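Local atomic coordinates of deseasin MCP-01 (Pseudoalteromonas sp., PDB entry 3VV3), a protein that degrades collagen as a serine protease of the subtilisin family, with calcium ions bound to its catalytic domain. Residues A[103-106]-A[107-111]; A[153-156]-A[157-161]; A[209-213]-A[214-218]. All coordinates share one frame; numbering follows the deposited sequence.

Interaction 1 (A[103-106]-A[107-111])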
ATOM      1  N   GLU A 103      11.627   2.424   4.974  1.00  7.55           N
ATOM      2  CA  GLU A 103      10.529   1.748   4.271  1.00  7.44           C
ATOM      3  C   GLU A 103      10.049   2.570   3.086  1.00  7.53           C
ATOM      4  O   GLU A 103       9.973   2.060   1.964  1.00  9.92           O
ATOM      5  CB  GLU A 103       9.364   1.472   5.226  1.00  7.38           C
ATOM      6  CG  GLU A 103       8.450   0.323   4.778  1.00  8.08           C
ATOM      7  CD  GLU A 103       7.560   0.687   3.600  1.00 12.47           C
ATOM      8  OE1 GLU A 103       7.145   1.860   3.497  1.00  9.29           O
ATOM      9  OE2 GLU A 103       7.257  -0.208   2.777  1.00  9.31           O
ATOM     10  N   GLY A 104       9.715   3.834   3.340  1.00  6.10           N
ATOM     11  CA  GLY A 104       9.312   4.757   2.284  1.00  8.67           C
ATOM     12  C   GLY A 104       8.030   5.537   2.526  1.00  5.53           C
ATOM     13  O   GLY A 104       7.890   6.696   2.103  1.00  6.38           O
ATOM     14  N   HIS A 105       7.077   4.892   3.194  1.00  6.51           N
ATOM     15  CA  HIS A 105       5.733   5.435   3.349  1.00  7.17           C
ATOM     16  C   HIS A 105       5.737   6.769   4.112  1.00  5.62           C
ATOM     17  O   HIS A 105       5.076   7.737   3.711  1.00  5.46           O
ATOM     18  CB  HIS A 105       4.866   4.392   4.066  1.00  9.24           C
ATOM     19  CG  HIS A 105       3.405   4.707   4.074  1.00 11.11           C
ATOM     20  ND1 HIS A 105       2.798   5.392   5.106  1.00 19.35           N
ATOM     21  CD2 HIS A 105       2.423   4.417   3.187  1.00 18.40           C
ATOM     22  CE1 HIS A 105       1.509   5.528   4.849  1.00 11.65           C
ATOM     23  NE2 HIS A 105       1.256   4.943   3.688  1.00 19.94           N
ATOM     24  N   GLY A 106       6.474   6.814   5.215  1.00  6.25           N
ATOM     25  CA  GLY A 106       6.488   7.999   6.059  1.00  6.28           C
ATOM     26  C   GLY A 106       7.113   9.191   5.367  1.00  6.55           C
ATOM     27  O   GLY A 106       6.725  10.338   5.602  1.00  5.08           O
ATOM     28  N   THR A 107       8.092   8.924   4.513  1.00  4.58           N
ATOM     29  CA  THR A 107       8.751   9.991   3.768  1.00  5.20           C
ATOM     30  C   THR A 107       7.811  10.546   2.711  1.00  5.98           C
ATOM     31  O   THR A 107       7.793  11.751   2.441  1.00  6.29           O
ATOM     32  CB  THR A 107      10.038   9.478   3.123  1.00  8.31           C
ATOM     33  OG1 THR A 107      10.929   9.053   4.159  1.00  5.59           O
ATOM     34  CG2 THR A 107      10.718  10.576   2.278  1.00  6.01           C
ATOM     35  N   HIS A 108       7.016   9.657   2.128  1.00  3.42           N
ATOM     36  CA  HIS A 108       6.041  10.059   1.124  1.00  4.86           C
ATOM     37  C   HIS A 108       5.003  11.011   1.724  1.00  7.46           C
ATOM     38  O   HIS A 108       4.751  12.094   1.178  1.00  5.14           O
ATOM     39  CB  HIS A 108       5.379   8.820   0.501  1.00  6.29           C
ATOM     40  CG  HIS A 108       4.680   9.102  -0.792  1.00  6.25           C
ATOM     41  ND1 HIS A 108       3.396   9.602  -0.848  1.00  5.56           N
ATOM     42  CD2 HIS A 108       5.091   8.958  -2.076  1.00  7.61           C
ATOM     43  CE1 HIS A 108       3.043   9.754  -2.115  1.00  6.78           C
ATOM     44  NE2 HIS A 108       4.052   9.372  -2.879  1.00  5.78           N
ATOM     45  N   VAL A 109       4.410  10.632   2.854  1.00  5.61           N
ATOM     46  CA  VAL A 109       3.419  11.501   3.475  1.00  5.81           C
ATOM     47  C   VAL A 109       4.077  12.806   3.941  1.00  4.81           C
ATOM     48  O   VAL A 109       3.477  13.877   3.841  1.00  5.13           O
ATOM     49  CB  VAL A 109       2.621  10.810   4.620  1.00  7.88           C
ATOM     50  CG1 VAL A 109       1.978   9.521   4.115  1.00  6.47           C
ATOM     51  CG2 VAL A 109       3.499  10.517   5.808  1.00 10.30           C
ATOM     52  N   SER A 110       5.315  12.720   4.430  1.00  3.85           N
ATOM     53  CA  SER A 110       6.034  13.927   4.840  1.00  4.00           C
ATOM     54  C   SER A 110       6.199  14.939   3.700  1.00  5.77           C
ATOM     55  O   SER A 110       6.011  16.145   3.891  1.00  6.01           O
ATOM     56  CB  SER A 110       7.394  13.571   5.454  1.00  6.35           C
ATOM     57  OG  SER A 110       7.226  12.807   6.639  1.00  6.21           O
ATOM     58  N   GLY A 111       6.546  14.448   2.513  1.00  6.08           N
ATOM     59  CA  GLY A 111       6.710  15.311   1.347  1.00  6.83           C
ATOM     60  C   GLY A 111       5.423  16.009   0.931  1.00  8.16           C
ATOM     61  O   GLY A 111       5.438  17.134   0.439  1.00  6.60           O
TER

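Interaction 2 (A[153-156]-A[157-161])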
ATOM      1  N   ILE A 153       2.296   8.714  19.981  1.00  4.14           N
ATOM      2  CA  ILE A 153       1.372   9.771  20.384  1.00  5.23           C
ATOM      3  C   ILE A 153       1.818  10.417  21.696  1.00  4.48           C
ATOM      4  O   ILE A 153       1.885  11.639  21.798  1.00  3.40           O
ATOM      5  CB  ILE A 153      -0.081   9.258  20.473  1.00  4.57           C
ATOM      6  CG1 ILE A 153      -0.526   8.736  19.103  1.00  3.85           C
ATOM      7  CG2 ILE A 153      -1.013  10.369  20.974  1.00  5.57           C
ATOM      8  CD1 ILE A 153      -1.763   7.856  19.138  1.00  4.93           C
ATOM      9  N   ASP A 154       2.160   9.593  22.681  1.00  5.17           N
ATOM     10  CA  ASP A 154       2.664  10.106  23.952  1.00  8.12           C
ATOM     11  C   ASP A 154       3.908  10.979  23.751  1.00  5.61           C
ATOM     12  O   ASP A 154       4.064  12.015  24.407  1.00  5.76           O
ATOM     13  CB  ASP A 154       2.998   8.953  24.906  1.00  8.46           C
ATOM     14  CG  ASP A 154       1.760   8.224  25.420  1.00 10.44           C
ATOM     15  OD1 ASP A 154       0.620   8.662  25.152  1.00  9.22           O
ATOM     16  OD2 ASP A 154       1.942   7.195  26.109  1.00 12.97           O
ATOM     17  N   TYR A 155       4.801  10.553  22.861  1.00  4.39           N
ATOM     18  CA  TYR A 155       6.028  11.317  22.595  1.00  4.80           C
ATOM     19  C   TYR A 155       5.699  12.695  22.044  1.00  4.99           C
ATOM     20  O   TYR A 155       6.243  13.707  22.496  1.00  5.46           O
ATOM     21  CB  TYR A 155       6.924  10.567  21.601  1.00  5.93           C
ATOM     22  CG  TYR A 155       8.117  11.346  21.079  1.00  4.02           C
ATOM     23  CD1 TYR A 155       9.268  11.493  21.849  1.00  6.00           C
ATOM     24  CD2 TYR A 155       8.117  11.886  19.792  1.00  7.46           C
ATOM     25  CE1 TYR A 155      10.373  12.194  21.372  1.00  7.31           C
ATOM     26  CE2 TYR A 155       9.229  12.587  19.304  1.00  6.20           C
ATOM     27  CZ  TYR A 155      10.348  12.731  20.102  1.00  6.22           C
ATOM     28  OH  TYR A 155      11.449  13.408  19.631  1.00  5.60           O
ATOM     29  N   MET A 156       4.804  12.727  21.065  1.00  4.77           N
ATOM     30  CA  MET A 156       4.398  13.981  20.440  1.00  5.09           C
ATOM     31  C   MET A 156       3.697  14.894  21.442  1.00  7.07           C
ATOM     32  O   MET A 156       3.923  16.110  21.456  1.00  6.20           O
ATOM     33  CB  MET A 156       3.475  13.696  19.238  1.00  5.21           C
ATOM     34  CG  MET A 156       4.137  12.870  18.130  1.00  7.23           C
ATOM     35  SD  MET A 156       5.362  13.819  17.194  1.00  7.70           S
ATOM     36  CE  MET A 156       5.880  12.582  16.002  1.00  8.11           C
ATOM     37  N   VAL A 157       2.829  14.316  22.268  1.00  4.12           N
ATOM     38  CA  VAL A 157       2.136  15.101  23.292  1.00  6.44           C
ATOM     39  C   VAL A 157       3.150  15.656  24.286  1.00  5.32           C
ATOM     40  O   VAL A 157       3.040  16.804  24.714  1.00  5.53           O
ATOM     41  CB  VAL A 157       1.072  14.277  24.017  1.00  4.99           C
ATOM     42  CG1 VAL A 157       0.497  15.061  25.199  1.00  4.21           C
ATOM     43  CG2 VAL A 157      -0.031  13.869  23.026  1.00  4.78           C
ATOM     44  N   GLY A 158       4.151  14.849  24.623  1.00  5.33           N
ATOM     45  CA  GLY A 158       5.249  15.306  25.464  1.00  6.25           C
ATOM     46  C   GLY A 158       5.940  16.539  24.891  1.00  7.75           C
ATOM     47  O   GLY A 158       6.208  17.508  25.607  1.00  6.45           O
ATOM     48  N   LEU A 159       6.227  16.519  23.593  1.00  4.66           N
ATOM     49  CA  LEU A 159       6.885  17.666  22.965  1.00  5.58           C
ATOM     50  C   LEU A 159       6.011  18.919  23.093  1.00  6.56           C
ATOM     51  O   LEU A 159       6.485  19.999  23.475  1.00  5.84           O
ATOM     52  CB  LEU A 159       7.191  17.379  21.493  1.00  5.01           C
ATOM     53  CG  LEU A 159       8.251  16.324  21.167  1.00  5.94           C
ATOM     54  CD1 LEU A 159       8.400  16.179  19.642  1.00  4.78           C
ATOM     55  CD2 LEU A 159       9.591  16.695  21.794  1.00  7.31           C
ATOM     56  N   LYS A 160       4.732  18.762  22.780  1.00  3.95           N
ATOM     57  CA  LYS A 160       3.785  19.868  22.825  1.00  4.91           C
ATOM     58  C   LYS A 160       3.672  20.417  24.251  1.00  8.04           C
ATOM     59  O   LYS A 160       3.719  21.630  24.461  1.00  6.50           O
ATOM     60  CB  LYS A 160       2.417  19.414  22.290  1.00  4.48           C
ATOM     61  CG  LYS A 160       1.262  20.402  22.529  1.00  5.41           C
ATOM     62  CD  LYS A 160       1.523  21.734  21.846  1.00  6.55           C
ATOM     63  CE  LYS A 160       0.332  22.678  21.958  1.00  5.62           C
ATOM     64  NZ  LYS A 160      -0.028  22.973  23.385  1.00  6.90           N
ATOM     65  N   ASN A 161       3.517  19.531  25.231  1.00  5.24           N
ATOM     66  CA  ASN A 161       3.418  19.973  26.621  1.00  6.15           C
ATOM     67  C   ASN A 161       4.667  20.743  27.057  1.00  7.30           C
ATOM     68  O   ASN A 161       4.579  21.662  27.871  1.00  6.92           O
ATOM     69  CB  ASN A 161       3.184  18.789  27.565  1.00  6.66           C
ATOM     70  CG  ASN A 161       1.795  18.192  27.435  1.00  7.49           C
ATOM     71  OD1 ASN A 161       0.889  18.781  26.833  1.00  6.83           O
ATOM     72  ND2 ASN A 161       1.619  17.005  28.015  1.00  8.35           N
TER

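Interaction 3 (A[209-213]-A[214-218])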
ATOM      1  N   GLN A 209     -20.802   1.272   9.179  1.00 12.43           N
ATOM      2  CA  GLN A 209     -21.217  -0.116   9.415  1.00 15.35           C
ATOM      3  C   GLN A 209     -20.034  -1.029   9.695  1.00 19.23           C
ATOM      4  O   GLN A 209     -20.188  -2.099  10.287  1.00 17.95           O
ATOM      5  CB  GLN A 209     -21.971  -0.654   8.202  1.00 16.53           C
ATOM      6  CG  GLN A 209     -23.146   0.199   7.780  1.00 25.54           C
ATOM      7  CD  GLN A 209     -24.463  -0.337   8.288  1.00 36.08           C
ATOM      8  OE1 GLN A 209     -24.688  -1.550   8.294  1.00 37.02           O
ATOM      9  NE2 GLN A 209     -25.349   0.562   8.712  1.00 40.84           N
ATOM     10  N   ASN A 210     -18.856  -0.608   9.247  1.00 13.11           N
ATOM     11  CA  ASN A 210     -17.646  -1.407   9.339  1.00 13.35           C
ATOM     12  C   ASN A 210     -16.523  -0.548   9.903  1.00 15.06           C
ATOM     13  O   ASN A 210     -15.714  -0.026   9.143  1.00 14.73           O
ATOM     14  CB  ASN A 210     -17.243  -1.901   7.944  1.00 13.35           C
ATOM     15  CG  ASN A 210     -18.385  -2.592   7.212  1.00 20.13           C
ATOM     16  OD1 ASN A 210     -18.648  -3.771   7.440  1.00 23.00           O
ATOM     17  ND2 ASN A 210     -19.066  -1.863   6.328  1.00 14.22           N
ATOM     18  N   PRO A 211     -16.482  -0.379  11.234  1.00 16.15           N
ATOM     19  CA  PRO A 211     -15.516   0.541  11.848  1.00 13.09           C
ATOM     20  C   PRO A 211     -14.058   0.224  11.514  1.00 14.27           C
ATOM     21  O   PRO A 211     -13.659  -0.937  11.438  1.00 16.30           O
ATOM     22  CB  PRO A 211     -15.775   0.368  13.349  1.00 17.25           C
ATOM     23  CG  PRO A 211     -17.209  -0.051  13.422  1.00 21.08           C
ATOM     24  CD  PRO A 211     -17.408  -0.946  12.231  1.00 16.92           C
ATOM     25  N   HIS A 212     -13.285   1.286  11.322  1.00  9.60           N
ATOM     26  CA  HIS A 212     -11.878   1.228  10.965  1.00 14.09           C
ATOM     27  C   HIS A 212     -11.173   2.125  11.963  1.00  9.17           C
ATOM     28  O   HIS A 212     -11.634   3.235  12.222  1.00  9.87           O
ATOM     29  CB  HIS A 212     -11.708   1.775   9.544  1.00 11.27           C
ATOM     30  CG  HIS A 212     -10.288   2.036   9.138  1.00 13.78           C
ATOM     31  ND1 HIS A 212      -9.683   3.267   9.292  1.00 14.47           N
ATOM     32  CD2 HIS A 212      -9.373   1.243   8.528  1.00 16.57           C
ATOM     33  CE1 HIS A 212      -8.448   3.211   8.824  1.00 16.00           C
ATOM     34  NE2 HIS A 212      -8.236   1.995   8.349  1.00 18.63           N
ATOM     35  N   TYR A 213     -10.070   1.647  12.537  1.00  8.30           N
ATOM     36  CA  TYR A 213      -9.339   2.421  13.544  1.00  6.89           C
ATOM     37  C   TYR A 213      -7.949   2.804  13.051  1.00  5.74           C
ATOM     38  O   TYR A 213      -7.312   2.027  12.345  1.00  8.00           O
ATOM     39  CB  TYR A 213      -9.290   1.641  14.874  1.00  6.95           C
ATOM     40  CG  TYR A 213     -10.677   1.501  15.441  1.00  7.28           C
ATOM     41  CD1 TYR A 213     -11.258   2.549  16.150  1.00  7.35           C
ATOM     42  CD2 TYR A 213     -11.436   0.364  15.210  1.00  8.59           C
ATOM     43  CE1 TYR A 213     -12.536   2.455  16.641  1.00  7.03           C
ATOM     44  CE2 TYR A 213     -12.728   0.261  15.702  1.00  9.34           C
ATOM     45  CZ  TYR A 213     -13.271   1.315  16.416  1.00 12.79           C
ATOM     46  OH  TYR A 213     -14.555   1.244  16.919  1.00 12.92           O
ATOM     47  N   PRO A 214      -7.457   3.995  13.439  1.00  6.96           N
ATOM     48  CA  PRO A 214      -8.063   4.923  14.408  1.00  6.71           C
ATOM     49  C   PRO A 214      -9.107   5.905  13.865  1.00  8.58           C
ATOM     50  O   PRO A 214      -9.606   6.711  14.648  1.00  8.68           O
ATOM     51  CB  PRO A 214      -6.854   5.721  14.926  1.00  5.66           C
ATOM     52  CG  PRO A 214      -5.902   5.729  13.748  1.00  7.65           C
ATOM     53  CD  PRO A 214      -6.062   4.355  13.125  1.00  7.51           C
ATOM     54  N   SER A 215      -9.444   5.861  12.583  1.00  7.25           N
ATOM     55  CA  SER A 215     -10.344   6.896  12.057  1.00  7.72           C
ATOM     56  C   SER A 215     -11.736   6.880  12.702  1.00  8.98           C
ATOM     57  O   SER A 215     -12.368   7.927  12.812  1.00  9.84           O
ATOM     58  CB  SER A 215     -10.441   6.851  10.532  1.00 12.48           C
ATOM     59  OG  SER A 215     -10.922   5.605  10.097  1.00 11.00           O
ATOM     60  N   ASN A 216     -12.202   5.713  13.148  1.00  7.60           N
ATOM     61  CA  ASN A 216     -13.517   5.624  13.793  1.00  8.47           C
ATOM     62  C   ASN A 216     -13.559   6.059  15.266  1.00 10.85           C
ATOM     63  O   ASN A 216     -14.642   6.110  15.855  1.00 11.02           O
ATOM     64  CB  ASN A 216     -14.137   4.219  13.647  1.00  8.80           C
ATOM     65  CG  ASN A 216     -15.005   4.075  12.403  1.00  9.87           C
ATOM     66  OD1 ASN A 216     -14.509   4.099  11.279  1.00 10.43           O
ATOM     67  ND2 ASN A 216     -16.314   3.921  12.603  1.00 15.44           N
ATOM     68  N   TYR A 217     -12.411   6.361  15.875  1.00  6.97           N
ATOM     69  CA  TYR A 217     -12.454   6.860  17.253  1.00  7.68           C
ATOM     70  C   TYR A 217     -13.324   8.109  17.280  1.00  9.47           C
ATOM     71  O   TYR A 217     -13.201   8.964  16.408  1.00  8.76           O
ATOM     72  CB  TYR A 217     -11.059   7.149  17.812  1.00  7.36           C
ATOM     73  CG  TYR A 217     -10.347   5.883  18.215  1.00  5.58           C
ATOM     74  CD1 TYR A 217     -10.866   5.071  19.224  1.00  7.52           C
ATOM     75  CD2 TYR A 217      -9.175   5.484  17.582  1.00  4.45           C
ATOM     76  CE1 TYR A 217     -10.237   3.892  19.589  1.00  9.22           C
ATOM     77  CE2 TYR A 217      -8.533   4.311  17.941  1.00  7.62           C
ATOM     78  CZ  TYR A 217      -9.071   3.518  18.949  1.00  8.82           C
ATOM     79  OH  TYR A 217      -8.447   2.347  19.310  1.00  9.53           O
ATOM     80  N   GLU A 218     -14.215   8.197  18.266  1.00  9.14           N
ATOM     81  CA  GLU A 218     -15.174   9.302  18.337  1.00  9.39           C
ATOM     82  C   GLU A 218     -14.619  10.563  19.014  1.00 10.62           C
ATOM     83  O   GLU A 218     -15.315  11.580  19.154  1.00  9.30           O
ATOM     84  CB  GLU A 218     -16.452   8.832  19.026  1.00 14.42           C
ATOM     85  CG  GLU A 218     -17.233   7.802  18.212  1.00 16.46           C
ATOM     86  CD  GLU A 218     -18.409   7.236  18.978  1.00 29.73           C
ATOM     87  OE1 GLU A 218     -18.587   7.610  20.156  1.00 33.79           O
ATOM     88  OE2 GLU A 218     -19.156   6.416  18.406  1.00 37.71           O
TER
HETATM   89  O   HOH W   1     -15.549   3.919  17.720  1.00 18.69           O

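Interaction 1 (A[103-106]-A[107-111])
H105 and V109 meet one turn apart at the start of helix 105-114, where H105 CE1 comes to 4.1 Å from V109 CG1. The imidazole and the isopropyl group run obliquely past each other, so a single ring carbon does the touching. The V109 chi1 of -55° sets CG1 anti to the carbonyl carbon and puts V109 CG2 between the backbone N and the carbonyl carbon, 3.2 Å from G106 O. That oxygen is gripped by two bonds from S110. The hydroxyl S110 OG, folded back beside its own backbone N, donates to G106 O at 2.7 Å, and S110 N reaches G106 O at 3.0 Å from the opposite face of the carbonyl plane. G104 is the N-cap; its phi of 131° suits a residue without CB, and its O accepts H108 N at 3.1 Å. E103 curls over the helix start, so that OE1 takes H105 N at 3.0 Å, nearly along the carboxylate C-O axis.

H105 ND1 bonds to D50 and NE2 only weakly to S270, consistent with the Ser-His-Asp triad of subtilases. H108 stacks on Y266 and gives NE2 to A264 O. The helix links strands 89-91 and 131-136, with V109 and S110 resting on V48 of strand 45-50 and H105 and H108 on M271 of helix 269-284.

Interaction 2 (A[153-156]-A[157-161])
The phenol ring of Y155 takes L159 over one face, with L159 CG 4.2 Å above the ring plane and displaced toward the rim. The closest touch is further out along the ring, where L159 CD1 lies 3.7 Å from Y155 CE2; the same methyl also brushes CZ and OH. The ring reaches this place because Y155 CG is anti to its backbone N (chi1 171°), which swings the ring along the flank of the helix where L159 follows one turn later. The ring of Y83 meets that of Y155 at about a right angle, and D86 OD2 is hydrogen-bonded to Y155 OH. Y83 and D86 are ligands of a calcium ion, and a bound calcium lies about 6 Å from the Y155 side chain. Y155 thus stands in the second shell of a calcium site through D86.

A second i to i+4 pair, I153 and V157, is looser: their CG2 methyls are 4.2 Å apart and the side chains pass at a slant. V157 CG2 also leans on I153 O at 3.2 Å. Below these runs regular helical bonding, with V157 N to I153 O at 2.9 Å and G158 N to D154 O at 2.8 Å.

Helix 146-161 forms the crossover between parallel strands 131-136 and 166-171. M156, its thioether chain bent at chi2 (-72°), packs on V133 and C135 of the first strand and L166 and L169 of the second, and L159 on V133 and L166. I153 and V157 instead face helix 180-191, touching L182, A185 and S189.

Interaction 3 (A[209-213]-A[214-218])
H212 is clasped by N216, which sits within the type I beta turn P214 to Y217, just after a cis peptide bond between Y213 and P214. The turn belongs to the long loop joining strands 195-199 and 222-228 of the subtilase sheet.

The tight part is polar at one end and aromatic at the other. N216 N donates to H212 O at 2.7 Å, almost in line with the carbonyl. In return H212 N donates to N216 OD1 at 3.1 Å, though it arrives above the amide plane, 73° out of it, and misses the lone pairs. The H212 ring is fixed by a third bond: ND1 points its N-H at S215 OG, 2.8 Å away and close to the ring plane. S215 meets it because its OG stands between its own backbone N and carbonyl carbon (chi1 60°).

Next to this the Y213 ring is held from two directions. Its edge turns toward the face of Y217 in a T-shaped pair, centroids 4.8 Å apart and planes at 55°, with CD1 over the centre of the Y217 ring. Over a face of Y213 comes N216 CB, 4.2 Å from the ring centroid, in a CH-pi contact. Y217 itself is buried against F178 and helix 180-191, its OH accepting from S179 N.

Toward solvent the fit slackens. P211, exposed, crosses the N216 amide at a slant, P211 CB 3.7 Å from N216 ND2, while ND2 bonds to N207 O. By the Y213 hydroxyl a water does the bridging: it sits 3.0 Å from Y213 OH and donates to N216 O, also at 3.0 Å.

Overall arrangement
Along the chain the three contacts come in series, 103-111, then 153-161, then 209-218, all within the subtilase range. Their centres form a nearly equilateral triangle, 21 Å between interactions 1 and 2 and 23 Å for each other pair. None touches another; nearest atoms are about 9 Å apart (interactions 1 and 2), 11 Å (1 and 3) and 7 Å (2 and 3). They share the central parallel sheet: interactions 1 and 2 lie on helices that connect its strands, interaction 3 on a loop between two later ones. Helix 180-191 borders both 2 and 3. Thus the probable catalytic histidine, a calcium-site neighbour and a connecting loop are distributed around one sheet.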